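Local coordinates for protein glucose-6-phosphate isomerase (Plasmodium falciparum, PDB 3QKI) that probably catalyses the second step of glycolysis, the reversible conversion of alpha-D-glucose 6-phosphate into beta-D-fructose 6-phosphate, at residues Gly310-Ser314 / Ser548-Trp552; Ser396-Lys402 / Thr415-Tyr419. All blocks are in the same frame, centred on the assembly; numbering follows the deposited sequence.

In the fold
Both contacts are buried, and they meet along the C-terminal end of helix 388-400. Contact 1 joins two loops, one after strand 302-303 and one before helix 555-573, mainly through one guanidinium that collects oxygen atoms, with two phenylalanines beside it. Contact 2 lies within one beta-alpha-beta unit, where the end of that helix packs on strand 418-420, and there sulfur atoms, a ring face and backbone bonds do the work. Ser548 OG bonds to Asn400 OD1 and Arg312 NE to Ser399 OG, so the helix end belongs to both networks. Both segments of contact 2 fall between those of contact 1 in the sequence, and each contact also touches the second subunit.

Contact 1. Residues Gly310-Ser314 / Ser548-Trp552; sequences GGRFS and SFDQW
Arg312 reaches from a 3-10 turn to three oxygen atoms on the loop 548-552, an example of how one guanidinium can tie together two loops far apart in sequence. Its CG sits between the backbone N and the carbonyl carbon (chi1 59°), and from there the chain runs extended to NE, carrying the charged group to the other loop. NH2 does most of the gripping. It gives a nearly straight bond to Ser548 O (2.8 Å), which lies in the guanidinium plane, and a more bent one to Asp550 O (2.9 Å), approached from above the carbonyl plane. NH1 bonds to Gln551 OE1 at 2.8 Å, again close to the guanidinium plane.

A bend at chi2 (-69°) folds Gln551 so that OE1 faces NH1; the two side chains run antiparallel alongside each other, with guanidinium and amide planes 63° apart. NH2 also has a weak, longer bond to the same OE1. Because NH1 also forms a salt bridge with Glu398 and NE bonds to Ser399 OG, the group is held along several edges and its rotation is probably fixed.

Phe313 and Phe549 make a lighter apolar contact, Phe313 CE2 coming to the edge of the Phe549 ring, 4.1 Å from its CD2, while Ser548 CB covers one face of Phe549. Phe313 stacks on His113 as well. The Asp550 carboxylate has other partners, a salt bridge from OD1 to Lys402 and a hydrogen bond from OD2 to Thr106, and it is the backbone O that meets the arginine.

Through the salt bridge Arg312 probably helps to position Glu398. Glu398 and nearby Gln394 are both seen to bind beta-D-fructose 6-phosphate in a structure of this protein, so the contact lies beside the substrate site of a phosphoglucose isomerase.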
ATOM      1  N   GLY A 310      13.236 -19.723  -0.465  1.00 14.17           N
ATOM      2  CA  GLY A 310      12.029 -19.267  -1.161  1.00 14.17           C
ATOM      3  C   GLY A 310      12.155 -17.789  -1.479  1.00 15.79           C
ATOM      4  O   GLY A 310      12.757 -17.073  -0.692  1.00 14.75           O
ATOM      5  N   GLY A 311      11.653 -17.350  -2.632  1.00 12.83           N
ATOM      6  CA  GLY A 311      11.694 -15.952  -3.063  1.00 13.69           C
ATOM      7  C   GLY A 311      11.309 -14.957  -1.982  1.00 16.56           C
ATOM      8  O   GLY A 311      12.084 -14.053  -1.666  1.00 16.58           O
ATOM      9  N   ARG A 312      10.148 -15.163  -1.352  1.00 15.26           N
ATOM     10  CA  ARG A 312       9.649 -14.307  -0.254  1.00 14.44           C
ATOM     11  C   ARG A 312      10.451 -14.439   1.073  1.00 16.14           C
ATOM     12  O   ARG A 312      10.155 -13.715   2.023  1.00 14.09           O
ATOM     13  CB  ARG A 312       8.147 -14.526  -0.021  1.00 15.19           C
ATOM     14  CG  ARG A 312       7.776 -15.960   0.328  1.00 16.70           C
ATOM     15  CD  ARG A 312       6.311 -16.184   0.055  1.00 16.02           C
ATOM     16  NE  ARG A 312       5.939 -17.582   0.235  1.00 17.42           N
ATOM     17  CZ  ARG A 312       5.847 -18.460  -0.752  1.00 26.42           C
ATOM     18  NH1 ARG A 312       6.096 -18.090  -2.003  1.00 15.00           N
ATOM     19  NH2 ARG A 312       5.490 -19.711  -0.500  1.00 13.36           N
ATOM     20  N   PHE A 313      11.433 -15.374   1.137  1.00 12.43           N
ATOM     21  CA  PHE A 313      12.334 -15.575   2.285  1.00 12.14           C
ATOM     22  C   PHE A 313      13.803 -15.325   1.830  1.00 16.41           C
ATOM     23  O   PHE A 313      14.741 -15.762   2.491  1.00 17.79           O
ATOM     24  CB  PHE A 313      12.208 -17.029   2.796  1.00 14.01           C
ATOM     25  CG  PHE A 313      10.853 -17.428   3.338  1.00 15.54           C
ATOM     26  CD1 PHE A 313      10.508 -17.161   4.663  1.00 18.31           C
ATOM     27  CD2 PHE A 313       9.944 -18.122   2.543  1.00 16.57           C
ATOM     28  CE1 PHE A 313       9.272 -17.566   5.183  1.00 19.06           C
ATOM     29  CE2 PHE A 313       8.697 -18.511   3.055  1.00 19.66           C
ATOM     30  CZ  PHE A 313       8.373 -18.235   4.377  1.00 18.09           C
ATOM     31  N   SER A 314      13.999 -14.669   0.690  1.00 12.45           N
ATOM     32  CA  SER A 314      15.330 -14.506   0.071  1.00 11.46           C
ATOM     33  C   SER A 314      16.184 -13.283   0.427  1.00 14.07           C
ATOM     34  O   SER A 314      17.359 -13.277   0.085  1.00 13.51           O
ATOM     35  CB  SER A 314      15.249 -14.705  -1.445  1.00 14.08           C
ATOM     36  OG  SER A 314      14.737 -13.558  -2.105  1.00 18.31           O
ATOM     37  N   SER A 548       3.222 -23.532   3.476  1.00 15.52           N
ATOM     38  CA  SER A 548       3.607 -22.114   3.385  1.00 15.23           C
ATOM     39  C   SER A 548       4.659 -21.866   2.315  1.00 18.66           C
ATOM     40  O   SER A 548       5.005 -20.722   2.048  1.00 18.38           O
ATOM     41  CB  SER A 548       4.234 -21.666   4.709  1.00 15.46           C
ATOM     42  OG  SER A 548       3.319 -21.627   5.782  1.00 11.80           O
ATOM     43  N   PHE A 549       5.217 -22.937   1.755  1.00 12.72           N
ATOM     44  CA  PHE A 549       6.402 -22.893   0.950  1.00 11.60           C
ATOM     45  C   PHE A 549       6.291 -23.005  -0.550  1.00 16.16           C
ATOM     46  O   PHE A 549       7.281 -22.786  -1.228  1.00 15.88           O
ATOM     47  CB  PHE A 549       7.450 -23.858   1.565  1.00 11.37           C
ATOM     48  CG  PHE A 549       7.538 -23.672   3.060  1.00 11.78           C
ATOM     49  CD1 PHE A 549       7.080 -24.660   3.929  1.00 14.62           C
ATOM     50  CD2 PHE A 549       8.029 -22.486   3.606  1.00 12.70           C
ATOM     51  CE1 PHE A 549       7.170 -24.488   5.317  1.00 15.07           C
ATOM     52  CE2 PHE A 549       8.081 -22.305   4.992  1.00 15.64           C
ATOM     53  CZ  PHE A 549       7.672 -23.316   5.836  1.00 13.63           C
ATOM     54  N   ASP A 550       5.095 -23.293  -1.072  1.00 12.86           N
ATOM     55  CA  ASP A 550       4.897 -23.399  -2.497  1.00 12.12           C
ATOM     56  C   ASP A 550       4.070 -22.198  -2.970  1.00 15.40           C
ATOM     57  O   ASP A 550       3.718 -21.315  -2.174  1.00 13.53           O
ATOM     58  CB  ASP A 550       4.203 -24.749  -2.830  1.00 14.25           C
ATOM     59  CG  ASP A 550       2.846 -24.996  -2.163  1.00 17.59           C
ATOM     60  OD1 ASP A 550       2.239 -24.026  -1.650  1.00 18.45           O
ATOM     61  OD2 ASP A 550       2.377 -26.150  -2.184  1.00 21.27           O
ATOM     62  N   GLN A 551       3.788 -22.132  -4.275  1.00 12.20           N
ATOM     63  CA  GLN A 551       2.991 -21.039  -4.843  1.00 11.36           C
ATOM     64  C   GLN A 551       2.416 -21.470  -6.189  1.00 14.25           C
ATOM     65  O   GLN A 551       2.658 -20.835  -7.203  1.00 13.14           O
ATOM     66  CB  GLN A 551       3.749 -19.676  -4.896  1.00 13.10           C
ATOM     67  CG  GLN A 551       5.113 -19.674  -5.640  1.00 18.18           C
ATOM     68  CD  GLN A 551       6.195 -20.454  -4.909  1.00 25.00           C
ATOM     69  OE1 GLN A 551       6.411 -20.291  -3.701  1.00 21.03           O
ATOM     70  NE2 GLN A 551       6.877 -21.359  -5.612  1.00 18.04           N
ATOM     71  N   TRP A 552       1.651 -22.569  -6.189  1.00 13.28           N
ATOM     72  CA  TRP A 552       1.043 -23.121  -7.414  1.00 13.87           C
ATOM     73  C   TRP A 552       0.021 -22.203  -8.051  1.00 15.52           C
ATOM     74  O   TRP A 552      -0.254 -22.335  -9.244  1.00 16.01           O
ATOM     75  CB  TRP A 552       0.427 -24.496  -7.136  1.00 13.09           C
ATOM     76  CG  TRP A 552       1.450 -25.516  -6.732  1.00 15.18           C
ATOM     77  CD1 TRP A 552       1.607 -26.078  -5.505  1.00 18.35           C
ATOM     78  CD2 TRP A 552       2.484 -26.051  -7.558  1.00 15.38           C
ATOM     79  NE1 TRP A 552       2.659 -26.961  -5.522  1.00 18.46           N
ATOM     80  CE2 TRP A 552       3.211 -26.969  -6.773  1.00 19.74           C
ATOM     81  CE3 TRP A 552       2.868 -25.848  -8.897  1.00 17.21           C
ATOM     82  CZ2 TRP A 552       4.286 -27.707  -7.287  1.00 18.89           C
ATOM     83  CZ3 TRP A 552       3.939 -26.575  -9.404  1.00 18.91           C
ATOM     84  CH2 TRP A 552       4.626 -27.499  -8.606  1.00 19.77           C
TER

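Contact 2. Residues Ser396-Lys402 / Thr415-Tyr419; sequences SMESNGK and TCQVY
Met397 and Ser396 of helix 388-400 pack on residues 416-419, joining the helix to the second strand of the beta-alpha-beta unit formed by strand 375-380, helix 388-400 and strand 418-420. The principle illustrated is that a helix may be fixed to the following strand by sulfur and ring contacts as well as by backbone bonds.

Met397 can be followed outward. From CB, which does not itself point at the strand, CG (anti to the carbonyl carbon, chi1 -62°) comes to 3.7 Å from Gln417 O and also packs against Cys416 SG. SD next receives a weak but almost straight bond from Tyr419 N, 3.5 Å away, and touches Tyr419 CB. A bend at chi3 (74°) then lays the terminal CE against Val418, 4.1 Å from its CA. The second subunit approaches here too, its Leu434 packing on Met397.

Ser396 lies over one face of the Tyr419 ring. Its CB makes a CH-pi contact, 3.7 Å from the ring centroid, while OG stands over the same ring nearer the rim. That OG also bonds to Ile392 O. Cys416 SG, set anti to its own backbone N (chi1 -165°), lies 3.4 Å from Ser396 O.

Farther along, the helix ends and an inverse gamma turn centred on Gly401 redirects the chain. Asn400 O accepts Cys416 N (3.0 Å), which approaches from above the carbonyl plane, and Asn400 CB rests on Cys416 CB. Thr415 OG1 donates to Lys402 O at 2.7 Å, in the carbonyl plane, beyond the turn. Lys402 NZ folds back to hydrogen-bond Ser399 O.

At the other end, a water donates to both Ser396 OG and Tyr419 OH, its oxygen lying 2.9 Å from Tyr419 OH.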
ATOM      1  N   SER A 396       3.260 -13.009   3.885  1.00 11.13           N
ATOM      2  CA  SER A 396       2.072 -13.621   4.480  1.00  9.79           C
ATOM      3  C   SER A 396       1.154 -14.249   3.441  1.00 13.12           C
ATOM      4  O   SER A 396       0.846 -15.432   3.532  1.00 11.82           O
ATOM      5  CB  SER A 396       1.288 -12.574   5.270  1.00 13.08           C
ATOM      6  OG  SER A 396       2.155 -11.993   6.233  1.00 28.78           O
ATOM      7  N   MET A 397       0.670 -13.426   2.491  1.00 10.15           N
ATOM      8  CA  MET A 397      -0.332 -13.812   1.516  1.00  8.77           C
ATOM      9  C   MET A 397       0.080 -14.882   0.531  1.00 12.17           C
ATOM     10  O   MET A 397      -0.730 -15.753   0.211  1.00 11.40           O
ATOM     11  CB  MET A 397      -0.938 -12.584   0.834  1.00 10.34           C
ATOM     12  CG  MET A 397      -1.647 -11.676   1.832  1.00 13.32           C
ATOM     13  SD  MET A 397      -2.207 -10.109   1.204  1.00 15.65           S
ATOM     14  CE  MET A 397      -3.636 -10.597   0.205  1.00 11.78           C
ATOM     15  N   GLU A 398       1.315 -14.824   0.038  1.00  9.58           N
ATOM     16  CA  GLU A 398       1.782 -15.835  -0.904  1.00  8.73           C
ATOM     17  C   GLU A 398       2.119 -17.130  -0.180  1.00 10.70           C
ATOM     18  O   GLU A 398       1.964 -18.206  -0.744  1.00 13.08           O
ATOM     19  CB  GLU A 398       2.917 -15.286  -1.776  1.00 10.29           C
ATOM     20  CG  GLU A 398       3.271 -16.185  -2.943  1.00 19.43           C
ATOM     21  CD  GLU A 398       4.396 -15.654  -3.796  1.00 41.64           C
ATOM     22  OE1 GLU A 398       5.553 -15.637  -3.317  1.00 30.45           O
ATOM     23  OE2 GLU A 398       4.121 -15.241  -4.946  1.00 45.37           O
ATOM     24  N   SER A 399       2.535 -17.053   1.085  1.00 10.05           N
ATOM     25  CA  SER A 399       2.853 -18.277   1.814  1.00  9.64           C
ATOM     26  C   SER A 399       1.566 -18.950   2.242  1.00 12.40           C
ATOM     27  O   SER A 399       1.395 -20.130   2.030  1.00 11.81           O
ATOM     28  CB  SER A 399       3.669 -17.988   3.085  1.00 11.47           C
ATOM     29  OG  SER A 399       4.961 -17.451   2.862  1.00 15.30           O
ATOM     30  N   ASN A 400       0.660 -18.187   2.869  1.00 11.52           N
ATOM     31  CA  ASN A 400      -0.506 -18.754   3.514  1.00 10.20           C
ATOM     32  C   ASN A 400      -1.874 -18.610   2.835  1.00 14.93           C
ATOM     33  O   ASN A 400      -2.862 -19.068   3.400  1.00 15.39           O
ATOM     34  CB  ASN A 400      -0.503 -18.381   5.018  1.00  9.01           C
ATOM     35  CG  ASN A 400       0.667 -18.935   5.798  1.00 17.36           C
ATOM     36  OD1 ASN A 400       1.477 -19.747   5.313  1.00 15.39           O
ATOM     37  ND2 ASN A 400       0.820 -18.483   7.017  1.00  9.46           N
ATOM     38  N   GLY A 401      -1.917 -18.013   1.648  1.00 11.56           N
ATOM     39  CA  GLY A 401      -3.147 -17.841   0.860  1.00 12.02           C
ATOM     40  C   GLY A 401      -3.363 -19.098   0.038  1.00 16.90           C
ATOM     41  O   GLY A 401      -3.105 -19.131  -1.165  1.00 16.23           O
ATOM     42  N   LYS A 402      -3.733 -20.179   0.723  1.00 16.05           N
ATOM     43  CA  LYS A 402      -3.870 -21.538   0.163  1.00 14.92           C
ATOM     44  C   LYS A 402      -5.254 -22.106   0.473  1.00 18.36           C
ATOM     45  O   LYS A 402      -5.950 -21.581   1.339  1.00 15.06           O
ATOM     46  CB  LYS A 402      -2.775 -22.461   0.777  1.00 17.09           C
ATOM     47  CG  LYS A 402      -1.337 -21.968   0.606  1.00 17.51           C
ATOM     48  CD  LYS A 402      -0.827 -22.127  -0.841  1.00 14.15           C
ATOM     49  CE  LYS A 402       0.396 -21.271  -1.147  1.00 10.98           C
ATOM     50  NZ  LYS A 402       1.583 -21.616  -0.325  1.00  9.90           N
ATOM     51  N   THR A 415      -7.785 -19.266   5.667  1.00 14.23           N
ATOM     52  CA  THR A 415      -6.337 -19.307   5.575  1.00 13.96           C
ATOM     53  C   THR A 415      -5.830 -17.889   5.789  1.00 16.93           C
ATOM     54  O   THR A 415      -6.382 -17.194   6.661  1.00 15.90           O
ATOM     55  CB  THR A 415      -5.791 -20.186   4.448  1.00 15.02           C
ATOM     56  OG1 THR A 415      -6.204 -19.658   3.174  1.00 12.96           O
ATOM     57  CG2 THR A 415      -6.217 -21.666   4.608  1.00 14.74           C
ATOM     58  N   CYS A 416      -4.801 -17.447   5.046  1.00 14.06           N
ATOM     59  CA  CYS A 416      -4.229 -16.117   5.294  1.00 13.43           C
ATOM     60  C   CYS A 416      -5.208 -14.975   5.153  1.00 14.36           C
ATOM     61  O   CYS A 416      -6.004 -14.939   4.207  1.00 12.51           O
ATOM     62  CB  CYS A 416      -2.990 -15.869   4.451  1.00 12.93           C
ATOM     63  SG  CYS A 416      -2.024 -14.460   5.005  1.00 16.26           S
ATOM     64  N   GLN A 417      -5.099 -14.018   6.080  1.00 11.29           N
ATOM     65  CA  GLN A 417      -5.868 -12.779   6.050  1.00 10.21           C
ATOM     66  C   GLN A 417      -5.370 -11.887   4.902  1.00 13.56           C
ATOM     67  O   GLN A 417      -4.275 -12.104   4.365  1.00 12.63           O
ATOM     68  CB  GLN A 417      -5.666 -11.995   7.365  1.00 11.78           C
ATOM     69  CG  GLN A 417      -6.234 -12.666   8.609  1.00 16.17           C
ATOM     70  CD  GLN A 417      -5.141 -13.334   9.400  1.00 19.52           C
ATOM     71  OE1 GLN A 417      -4.306 -14.048   8.853  1.00 16.57           O
ATOM     72  NE2 GLN A 417      -5.120 -13.099  10.715  1.00 10.18           N
ATOM     73  N   VAL A 418      -6.152 -10.860   4.557  1.00 12.44           N
ATOM     74  CA  VAL A 418      -5.715  -9.832   3.613  1.00 12.02           C
ATOM     75  C   VAL A 418      -4.864  -8.878   4.477  1.00 16.36           C
ATOM     76  O   VAL A 418      -5.332  -8.397   5.503  1.00 12.98           O
ATOM     77  CB  VAL A 418      -6.888  -9.076   2.963  1.00 15.33           C
ATOM     78  CG1 VAL A 418      -6.396  -7.806   2.296  1.00 14.97           C
ATOM     79  CG2 VAL A 418      -7.614  -9.959   1.958  1.00 14.33           C
ATOM     80  N   TYR A 419      -3.613  -8.651   4.082  1.00 14.58           N
ATOM     81  CA  TYR A 419      -2.712  -7.741   4.787  1.00 12.75           C
ATOM     82  C   TYR A 419      -2.651  -6.434   4.028  1.00 16.91           C
ATOM     83  O   TYR A 419      -2.596  -6.428   2.793  1.00 14.91           O
ATOM     84  CB  TYR A 419      -1.303  -8.335   4.860  1.00 12.27           C
ATOM     85  CG  TYR A 419      -1.093  -9.298   5.990  1.00 11.28           C
ATOM     86  CD1 TYR A 419      -0.301  -8.956   7.080  1.00 13.00           C
ATOM     87  CD2 TYR A 419      -1.660 -10.572   5.963  1.00 10.54           C
ATOM     88  CE1 TYR A 419      -0.066  -9.864   8.114  1.00 17.27           C
ATOM     89  CE2 TYR A 419      -1.483 -11.464   7.024  1.00 10.46           C
ATOM     90  CZ  TYR A 419      -0.663 -11.116   8.082  1.00 18.18           C
ATOM     91  OH  TYR A 419      -0.442 -12.017   9.099  1.00 18.56           O
TER
HETATM   92  O   HOH W   1       2.448 -11.733   9.162  1.00 41.12           O